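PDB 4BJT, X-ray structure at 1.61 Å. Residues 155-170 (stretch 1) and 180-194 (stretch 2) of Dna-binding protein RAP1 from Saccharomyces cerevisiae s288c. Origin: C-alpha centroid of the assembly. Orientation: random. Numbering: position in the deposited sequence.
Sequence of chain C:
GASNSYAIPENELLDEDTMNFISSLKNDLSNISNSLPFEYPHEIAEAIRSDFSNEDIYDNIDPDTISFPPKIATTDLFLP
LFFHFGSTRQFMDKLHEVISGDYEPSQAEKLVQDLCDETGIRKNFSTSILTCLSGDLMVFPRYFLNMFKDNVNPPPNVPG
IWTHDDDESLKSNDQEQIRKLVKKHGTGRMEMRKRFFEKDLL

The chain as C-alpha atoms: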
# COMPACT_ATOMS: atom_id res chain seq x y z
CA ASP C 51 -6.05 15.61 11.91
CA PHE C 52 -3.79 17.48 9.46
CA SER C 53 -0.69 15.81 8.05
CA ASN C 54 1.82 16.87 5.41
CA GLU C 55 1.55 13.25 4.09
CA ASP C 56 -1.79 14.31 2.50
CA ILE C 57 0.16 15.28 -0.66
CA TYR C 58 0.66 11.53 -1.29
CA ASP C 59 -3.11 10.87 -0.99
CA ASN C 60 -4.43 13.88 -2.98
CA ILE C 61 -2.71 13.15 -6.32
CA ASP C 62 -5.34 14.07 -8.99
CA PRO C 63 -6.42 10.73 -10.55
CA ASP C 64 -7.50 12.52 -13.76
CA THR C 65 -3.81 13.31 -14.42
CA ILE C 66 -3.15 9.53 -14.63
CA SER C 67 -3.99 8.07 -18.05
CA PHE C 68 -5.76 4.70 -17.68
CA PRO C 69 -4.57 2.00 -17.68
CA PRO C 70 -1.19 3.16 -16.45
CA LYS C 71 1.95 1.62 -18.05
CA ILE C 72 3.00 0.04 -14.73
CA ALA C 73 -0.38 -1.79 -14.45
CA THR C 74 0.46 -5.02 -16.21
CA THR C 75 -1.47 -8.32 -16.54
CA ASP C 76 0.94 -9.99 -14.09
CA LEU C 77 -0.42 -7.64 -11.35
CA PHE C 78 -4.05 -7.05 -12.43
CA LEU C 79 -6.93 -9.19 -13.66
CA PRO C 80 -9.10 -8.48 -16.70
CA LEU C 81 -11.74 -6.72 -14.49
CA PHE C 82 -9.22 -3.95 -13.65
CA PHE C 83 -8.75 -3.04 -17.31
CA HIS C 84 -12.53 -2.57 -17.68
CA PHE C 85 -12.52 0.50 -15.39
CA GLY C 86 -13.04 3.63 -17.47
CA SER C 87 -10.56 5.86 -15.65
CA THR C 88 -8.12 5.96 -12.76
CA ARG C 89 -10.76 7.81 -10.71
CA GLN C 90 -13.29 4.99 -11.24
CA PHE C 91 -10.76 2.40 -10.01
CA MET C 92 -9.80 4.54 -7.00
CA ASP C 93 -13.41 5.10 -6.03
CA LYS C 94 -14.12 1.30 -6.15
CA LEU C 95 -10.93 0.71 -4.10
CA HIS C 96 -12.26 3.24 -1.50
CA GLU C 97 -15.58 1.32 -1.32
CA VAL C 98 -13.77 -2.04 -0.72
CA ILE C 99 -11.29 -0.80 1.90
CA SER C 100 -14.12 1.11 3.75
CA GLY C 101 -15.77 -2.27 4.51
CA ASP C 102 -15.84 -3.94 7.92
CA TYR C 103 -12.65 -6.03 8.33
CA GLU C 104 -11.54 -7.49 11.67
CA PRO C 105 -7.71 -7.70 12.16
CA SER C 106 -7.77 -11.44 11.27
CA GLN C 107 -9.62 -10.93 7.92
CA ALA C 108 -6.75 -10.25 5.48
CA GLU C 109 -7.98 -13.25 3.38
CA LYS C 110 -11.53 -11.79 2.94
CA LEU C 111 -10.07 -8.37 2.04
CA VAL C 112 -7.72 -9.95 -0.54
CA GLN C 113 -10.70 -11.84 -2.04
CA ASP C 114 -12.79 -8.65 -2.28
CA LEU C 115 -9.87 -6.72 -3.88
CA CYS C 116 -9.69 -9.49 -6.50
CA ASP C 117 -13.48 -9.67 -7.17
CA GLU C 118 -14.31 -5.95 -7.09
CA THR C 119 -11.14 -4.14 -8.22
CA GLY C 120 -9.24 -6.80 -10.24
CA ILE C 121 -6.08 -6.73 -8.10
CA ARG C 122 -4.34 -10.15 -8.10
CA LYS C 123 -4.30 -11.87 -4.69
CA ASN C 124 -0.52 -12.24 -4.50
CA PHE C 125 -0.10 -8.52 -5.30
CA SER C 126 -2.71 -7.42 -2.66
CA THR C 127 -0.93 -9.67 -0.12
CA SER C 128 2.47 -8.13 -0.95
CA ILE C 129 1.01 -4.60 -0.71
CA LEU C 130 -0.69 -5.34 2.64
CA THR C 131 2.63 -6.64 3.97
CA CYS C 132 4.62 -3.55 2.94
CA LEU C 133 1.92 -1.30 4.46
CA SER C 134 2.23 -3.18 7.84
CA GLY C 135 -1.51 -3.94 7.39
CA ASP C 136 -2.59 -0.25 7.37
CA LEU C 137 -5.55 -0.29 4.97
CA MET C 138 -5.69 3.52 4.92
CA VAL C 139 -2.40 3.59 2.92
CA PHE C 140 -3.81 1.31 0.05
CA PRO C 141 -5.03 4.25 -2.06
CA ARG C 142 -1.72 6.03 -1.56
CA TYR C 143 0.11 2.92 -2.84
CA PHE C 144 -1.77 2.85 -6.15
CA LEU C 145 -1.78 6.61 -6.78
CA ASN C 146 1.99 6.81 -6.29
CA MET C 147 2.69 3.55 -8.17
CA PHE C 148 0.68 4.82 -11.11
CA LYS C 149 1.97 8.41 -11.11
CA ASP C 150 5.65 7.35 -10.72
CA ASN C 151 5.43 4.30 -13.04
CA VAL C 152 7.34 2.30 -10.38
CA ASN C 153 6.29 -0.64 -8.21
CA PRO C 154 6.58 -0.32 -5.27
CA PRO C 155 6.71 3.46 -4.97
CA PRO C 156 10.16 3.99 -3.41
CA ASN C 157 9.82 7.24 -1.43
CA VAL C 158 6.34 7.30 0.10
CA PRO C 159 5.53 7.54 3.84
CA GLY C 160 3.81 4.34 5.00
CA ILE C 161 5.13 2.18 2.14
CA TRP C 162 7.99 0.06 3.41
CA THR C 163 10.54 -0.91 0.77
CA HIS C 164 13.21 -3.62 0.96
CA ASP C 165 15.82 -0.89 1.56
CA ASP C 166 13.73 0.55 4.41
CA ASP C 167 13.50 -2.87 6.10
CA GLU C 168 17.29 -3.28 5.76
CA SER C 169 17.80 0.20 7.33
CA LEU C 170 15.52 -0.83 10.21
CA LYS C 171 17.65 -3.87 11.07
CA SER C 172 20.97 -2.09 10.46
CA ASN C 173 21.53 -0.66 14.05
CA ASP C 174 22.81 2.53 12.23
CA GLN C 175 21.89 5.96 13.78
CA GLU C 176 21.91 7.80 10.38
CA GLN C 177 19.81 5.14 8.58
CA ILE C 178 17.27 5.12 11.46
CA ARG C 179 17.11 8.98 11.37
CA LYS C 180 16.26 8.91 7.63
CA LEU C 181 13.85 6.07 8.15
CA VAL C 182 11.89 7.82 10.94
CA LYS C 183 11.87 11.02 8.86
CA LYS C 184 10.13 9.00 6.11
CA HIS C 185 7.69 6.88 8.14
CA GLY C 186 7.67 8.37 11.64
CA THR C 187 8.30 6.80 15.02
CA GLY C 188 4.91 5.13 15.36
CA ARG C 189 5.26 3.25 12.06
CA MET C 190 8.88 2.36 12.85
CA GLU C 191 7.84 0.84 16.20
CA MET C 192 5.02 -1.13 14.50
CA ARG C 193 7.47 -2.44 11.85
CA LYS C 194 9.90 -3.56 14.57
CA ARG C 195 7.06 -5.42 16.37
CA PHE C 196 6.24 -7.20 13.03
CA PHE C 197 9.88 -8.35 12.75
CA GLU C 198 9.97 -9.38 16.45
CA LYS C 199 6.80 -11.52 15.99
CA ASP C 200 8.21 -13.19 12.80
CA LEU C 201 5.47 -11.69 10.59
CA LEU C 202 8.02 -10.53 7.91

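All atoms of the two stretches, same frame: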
# COMPACT_ATOMS: atom_id res chain seq x y z
N PRO C 155 6.24 2.07 -5.01
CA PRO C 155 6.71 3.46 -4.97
C PRO C 155 7.82 3.60 -3.92
O PRO C 155 7.62 3.18 -2.78
CB PRO C 155 5.47 4.27 -4.59
CG PRO C 155 4.38 3.35 -4.46
CD PRO C 155 4.82 1.95 -4.61
N PRO C 156 9.01 4.09 -4.30
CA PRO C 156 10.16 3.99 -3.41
C PRO C 156 10.33 5.02 -2.32
O PRO C 156 11.17 4.79 -1.43
CB PRO C 156 11.34 4.06 -4.36
CG PRO C 156 10.87 4.90 -5.45
CD PRO C 156 9.45 4.49 -5.65
N ASN C 157 9.61 6.15 -2.38
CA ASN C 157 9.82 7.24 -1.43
C ASN C 157 8.50 7.79 -0.93
O ASN C 157 8.28 9.00 -0.95
CB ASN C 157 10.61 8.36 -2.13
CG ASN C 157 11.95 7.94 -2.66
OD1 ASN C 157 12.83 7.51 -1.92
ND2 ASN C 157 12.17 8.13 -3.94
N VAL C 158 7.64 6.91 -0.41
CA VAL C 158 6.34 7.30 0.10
C VAL C 158 6.16 6.89 1.56
O VAL C 158 6.28 5.70 1.88
CB VAL C 158 5.22 6.68 -0.75
CG1 VAL C 158 3.84 7.04 -0.19
CG2 VAL C 158 5.34 7.11 -2.22
N PRO C 159 5.83 7.87 2.43
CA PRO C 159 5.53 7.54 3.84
C PRO C 159 4.46 6.45 3.96
O PRO C 159 3.41 6.50 3.29
CB PRO C 159 5.03 8.88 4.40
CG PRO C 159 5.74 9.90 3.59
CD PRO C 159 5.67 9.32 2.19
N GLY C 160 4.72 5.46 4.79
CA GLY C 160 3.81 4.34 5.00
C GLY C 160 4.05 3.14 4.12
O GLY C 160 3.47 2.08 4.37
N ILE C 161 4.86 3.28 3.06
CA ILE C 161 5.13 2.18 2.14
C ILE C 161 6.54 1.72 2.37
O ILE C 161 7.50 2.41 2.01
CB ILE C 161 4.90 2.65 0.67
CG1 ILE C 161 3.48 3.21 0.52
CG2 ILE C 161 5.20 1.50 -0.31
CD1 ILE C 161 3.08 3.59 -0.87
N TRP C 162 6.69 0.58 3.06
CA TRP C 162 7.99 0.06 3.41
C TRP C 162 8.63 -0.69 2.25
O TRP C 162 8.12 -1.71 1.81
CB TRP C 162 7.88 -0.88 4.62
CG TRP C 162 7.59 -0.15 5.88
CD1 TRP C 162 6.37 0.23 6.36
CD2 TRP C 162 8.55 0.28 6.86
NE1 TRP C 162 6.51 0.90 7.55
CE2 TRP C 162 7.84 0.95 7.88
CE3 TRP C 162 9.93 0.14 6.97
CZ2 TRP C 162 8.48 1.49 8.99
CZ3 TRP C 162 10.55 0.64 8.09
CH2 TRP C 162 9.84 1.36 9.05
N THR C 163 9.78 -0.23 1.81
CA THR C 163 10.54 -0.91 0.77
C THR C 163 11.54 -1.89 1.38
O THR C 163 11.83 -1.87 2.58
CB THR C 163 11.28 0.11 -0.07
OG1 THR C 163 12.22 0.77 0.78
CG2 THR C 163 10.35 1.12 -0.72
N HIS C 164 12.16 -2.71 0.52
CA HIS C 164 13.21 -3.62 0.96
C HIS C 164 14.35 -2.85 1.61
O HIS C 164 14.81 -3.22 2.69
CB HIS C 164 13.73 -4.44 -0.24
CG HIS C 164 14.90 -5.30 0.11
ND1 HIS C 164 14.74 -6.51 0.76
CD2 HIS C 164 16.22 -5.06 -0.07
CE1 HIS C 164 15.97 -6.99 0.94
NE2 HIS C 164 16.89 -6.15 0.45
N ASP C 165 14.76 -1.73 1.00
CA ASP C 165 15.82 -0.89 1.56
C ASP C 165 15.45 -0.34 2.93
O ASP C 165 16.30 -0.24 3.80
CB ASP C 165 16.15 0.27 0.60
CG ASP C 165 16.91 -0.15 -0.65
OD1 ASP C 165 17.38 -1.32 -0.70
OD2 ASP C 165 17.08 0.70 -1.56
N ASP C 166 14.19 0.05 3.12
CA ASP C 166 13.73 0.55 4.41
C ASP C 166 13.84 -0.54 5.47
O ASP C 166 14.27 -0.25 6.58
CB ASP C 166 12.26 1.02 4.35
CG ASP C 166 11.99 2.25 3.53
OD1 ASP C 166 12.93 3.00 3.27
OD2 ASP C 166 10.78 2.49 3.20
N ASP C 167 13.42 -1.76 5.14
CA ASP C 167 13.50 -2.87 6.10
C ASP C 167 14.96 -3.21 6.45
O ASP C 167 15.24 -3.49 7.61
CB ASP C 167 12.75 -4.10 5.59
CG ASP C 167 11.24 -3.95 5.65
OD1 ASP C 167 10.74 -3.16 6.48
OD2 ASP C 167 10.53 -4.69 4.89
N GLU C 168 15.87 -3.08 5.50
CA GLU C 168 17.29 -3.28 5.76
C GLU C 168 17.84 -2.16 6.67
O GLU C 168 18.58 -2.45 7.62
CB GLU C 168 18.07 -3.38 4.44
CG GLU C 168 17.76 -4.64 3.67
CD GLU C 168 18.14 -5.95 4.35
OE1 GLU C 168 19.08 -5.96 5.17
OE2 GLU C 168 17.48 -6.98 4.06
N SER C 169 17.40 -0.90 6.45
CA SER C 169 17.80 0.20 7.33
C SER C 169 17.31 -0.03 8.75
O SER C 169 18.05 0.24 9.72
CB SER C 169 17.25 1.53 6.83
OG SER C 169 17.90 1.93 5.63
N LEU C 170 16.09 -0.57 8.90
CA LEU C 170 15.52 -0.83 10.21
C LEU C 170 16.38 -1.82 11.01
O LEU C 170 16.62 -1.60 12.18
CB LEU C 170 14.08 -1.36 10.04
CG LEU C 170 13.29 -1.58 11.33
CD1 LEU C 170 13.21 -0.28 12.13
CD2 LEU C 170 11.92 -2.11 11.02
N LYS C 180 16.91 8.75 8.93
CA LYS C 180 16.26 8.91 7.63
C LYS C 180 14.97 8.11 7.54
O LYS C 180 13.97 8.55 6.96
CB LYS C 180 17.20 8.48 6.50
CG LYS C 180 18.36 9.43 6.29
CD LYS C 180 19.22 9.00 5.10
CE LYS C 180 20.33 9.97 4.81
NZ LYS C 180 20.98 9.68 3.50
N LEU C 181 14.99 6.92 8.12
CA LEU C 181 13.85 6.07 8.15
C LEU C 181 12.69 6.67 8.94
O LEU C 181 11.55 6.63 8.46
CB LEU C 181 14.27 4.72 8.74
CG LEU C 181 13.28 3.63 8.66
CD1 LEU C 181 12.98 3.28 7.20
CD2 LEU C 181 13.81 2.41 9.36
N VAL C 182 12.96 7.22 10.14
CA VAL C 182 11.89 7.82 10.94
C VAL C 182 11.43 9.10 10.31
O VAL C 182 10.26 9.43 10.42
CB VAL C 182 12.15 7.99 12.45
CG1 VAL C 182 12.42 6.65 13.08
CG2 VAL C 182 13.25 8.99 12.73
N LYS C 183 12.30 9.82 9.59
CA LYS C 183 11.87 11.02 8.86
C LYS C 183 10.84 10.65 7.77
O LYS C 183 9.88 11.38 7.53
CB LYS C 183 13.10 11.71 8.25
CG LYS C 183 12.76 12.93 7.42
CD LYS C 183 13.99 13.81 7.22
CE LYS C 183 13.74 15.01 6.32
NZ LYS C 183 12.85 16.04 6.94
N LYS C 184 11.04 9.49 7.13
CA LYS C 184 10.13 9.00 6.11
C LYS C 184 8.81 8.51 6.68
O LYS C 184 7.75 8.90 6.21
CB LYS C 184 10.81 7.89 5.30
CG LYS C 184 9.94 7.28 4.21
CD LYS C 184 10.69 6.20 3.45
CE LYS C 184 9.88 5.74 2.27
NZ LYS C 184 10.57 4.65 1.52
N HIS C 185 8.87 7.57 7.63
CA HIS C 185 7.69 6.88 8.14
C HIS C 185 7.14 7.35 9.48
O HIS C 185 5.99 7.07 9.77
CB HIS C 185 8.01 5.39 8.24
CG HIS C 185 8.26 4.74 6.91
ND1 HIS C 185 7.32 4.78 5.90
CD2 HIS C 185 9.32 4.02 6.48
CE1 HIS C 185 7.86 4.13 4.88
NE2 HIS C 185 9.05 3.62 5.21
N GLY C 186 7.99 7.96 10.29
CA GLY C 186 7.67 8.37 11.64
C GLY C 186 7.97 7.28 12.66
O GLY C 186 8.15 6.10 12.32
N THR C 187 8.00 7.69 13.92
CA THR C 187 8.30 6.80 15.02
C THR C 187 7.27 5.71 15.22
O THR C 187 7.63 4.55 15.45
CB THR C 187 8.40 7.61 16.32
OG1 THR C 187 9.22 8.75 16.07
CG2 THR C 187 8.95 6.79 17.46
N GLY C 188 5.99 6.08 15.16
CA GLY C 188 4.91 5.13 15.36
C GLY C 188 4.96 3.98 14.37
O GLY C 188 4.87 2.81 14.75
N ARG C 189 5.14 4.31 13.08
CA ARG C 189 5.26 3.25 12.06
C ARG C 189 6.52 2.41 12.25
O ARG C 189 6.49 1.20 12.02
CB ARG C 189 5.28 3.84 10.65
CG ARG C 189 3.98 4.47 10.23
CD ARG C 189 3.92 4.57 8.73
NE ARG C 189 2.71 5.22 8.24
CZ ARG C 189 2.60 6.52 7.90
NH1 ARG C 189 3.64 7.34 8.02
NH2 ARG C 189 1.45 6.99 7.44
N MET C 190 7.62 3.07 12.62
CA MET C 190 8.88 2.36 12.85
C MET C 190 8.74 1.35 13.99
O MET C 190 9.14 0.19 13.84
CB MET C 190 10.06 3.28 13.06
CG MET C 190 11.32 2.49 13.22
SD MET C 190 12.80 3.44 13.42
CE MET C 190 12.57 4.05 15.12
N GLU C 191 8.06 1.75 15.07
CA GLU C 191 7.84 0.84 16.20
C GLU C 191 6.93 -0.32 15.77
O GLU C 191 7.20 -1.48 16.14
CB GLU C 191 7.27 1.57 17.40
CG GLU C 191 8.28 2.51 18.04
CD GLU C 191 9.57 1.91 18.56
OE1 GLU C 191 9.59 0.69 18.86
OE2 GLU C 191 10.56 2.66 18.69
N MET C 192 5.88 -0.05 14.97
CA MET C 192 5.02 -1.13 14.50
C MET C 192 5.83 -2.12 13.64
O MET C 192 5.68 -3.35 13.79
CB MET C 192 3.82 -0.62 13.71
CG MET C 192 2.89 -1.76 13.33
SD MET C 192 1.42 -1.26 12.43
CE MET C 192 0.37 -0.88 13.76
N ARG C 193 6.67 -1.60 12.75
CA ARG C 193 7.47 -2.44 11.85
C ARG C 193 8.43 -3.34 12.64
O ARG C 193 8.58 -4.55 12.35
CB ARG C 193 8.24 -1.56 10.84
CG ARG C 193 8.73 -2.33 9.62
CD ARG C 193 7.60 -2.59 8.64
NE ARG C 193 8.04 -3.26 7.42
CZ ARG C 193 7.21 -3.86 6.56
NH1 ARG C 193 5.90 -3.83 6.75
NH2 ARG C 193 7.70 -4.50 5.50
N LYS C 194 9.03 -2.79 13.67
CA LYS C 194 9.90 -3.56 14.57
C LYS C 194 9.13 -4.68 15.26
O LYS C 194 9.66 -5.81 15.35
CB LYS C 194 10.52 -2.65 15.64
CG LYS C 194 11.57 -1.73 15.10
CD LYS C 194 12.30 -1.01 16.25
CE LYS C 194 13.41 -0.14 15.74
NZ LYS C 194 13.94 0.77 16.79
O HOH W 1 8.21 4.03 -0.18
O HOH W 2 13.00 5.92 0.83
O HOH W 3 4.79 0.39 9.84

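The contact is a mixed polar and aromatic one, in which a loop and the helix that follows it pack against two successive helices, with Trp 162 sandwiched between His 185 and Arg 193 and two aspartates pairing with basic side chains; it buries 854 Å² in all.

Helix 164-170 runs at 129° to helix 180-185 and at 81° to helix 187-194, with closest axis approaches of 10.5 and 11.2 Å. The backbones come nearest where the loop meets the last turn of helix 180-185, the CA atoms of Pro 159 and His 185 lying 4.9 Å apart. There a type II turn from Val 158 to Ile 161 is closed by Ile 161 N to Val 158 O at 3.0 Å. Gly 160, at phi 92°, suits this turn, since a CB would be jammed against the preceding carbonyl oxygen. Gly 160 CA lies over one face of the Arg 189 guanidinium, 3.5 Å from Arg 189 NE.

His 185 uses both ring nitrogens. His 185 ND1 accepts from Gly 160 N (2.9 Å, 155°), and His 185 NE2 donates to Asp 166 OD2 (2.9 Å, 161°), so the imidazole ties the turn to the helix. The same Asp 166 OD2 forms a salt bridge with Lys 184 NZ at 2.7 Å and accepts from Thr 163 N at 3.2 Å. In return, Thr 163 OG1 caps the helix by accepting from Asp 166 N at 3.1 Å. The extended Lys 184 chain, all four chi angles t, also brings Lys 184 NZ within 3.0 Å of Pro 156 O, a hydrogen bond. Water 1 accepts from both Lys 184 NZ (3.0 Å) and Val 158 N (2.9 Å), bridging the stretches.

Stretch 2 covers 116 Å² of Trp 162. On one face its five-membered ring stacks on His 185, with centroids 4.1 Å apart and planes at 21°. Over the opposite face the Arg 193 guanidinium lies flat, at 9° to the indole. Arg 193 CD sits 3.5 Å from the centroid of the Trp 162 five-membered ring, only 9° off the normal, whereas Arg 193 CZ is off-centre at 4.3 Å. Stacking leaves the guanidinium edge accessible to Asp 167: Arg 193 NE to Asp 167 OD1 and Arg 193 NH2 to Asp 167 OD2 are both 2.9 Å, a bidentate salt bridge with nearly linear hydrogen bonds.

Apolar packing completes the contact. Leu 170 fits as a knob among Leu 181, Met 190, Arg 193 and Lys 194, with Leu 170 CD1 3.5 Å from Met 190 CG. Leu 181 CD1 approaches Trp 162 CZ3 at 3.7 Å.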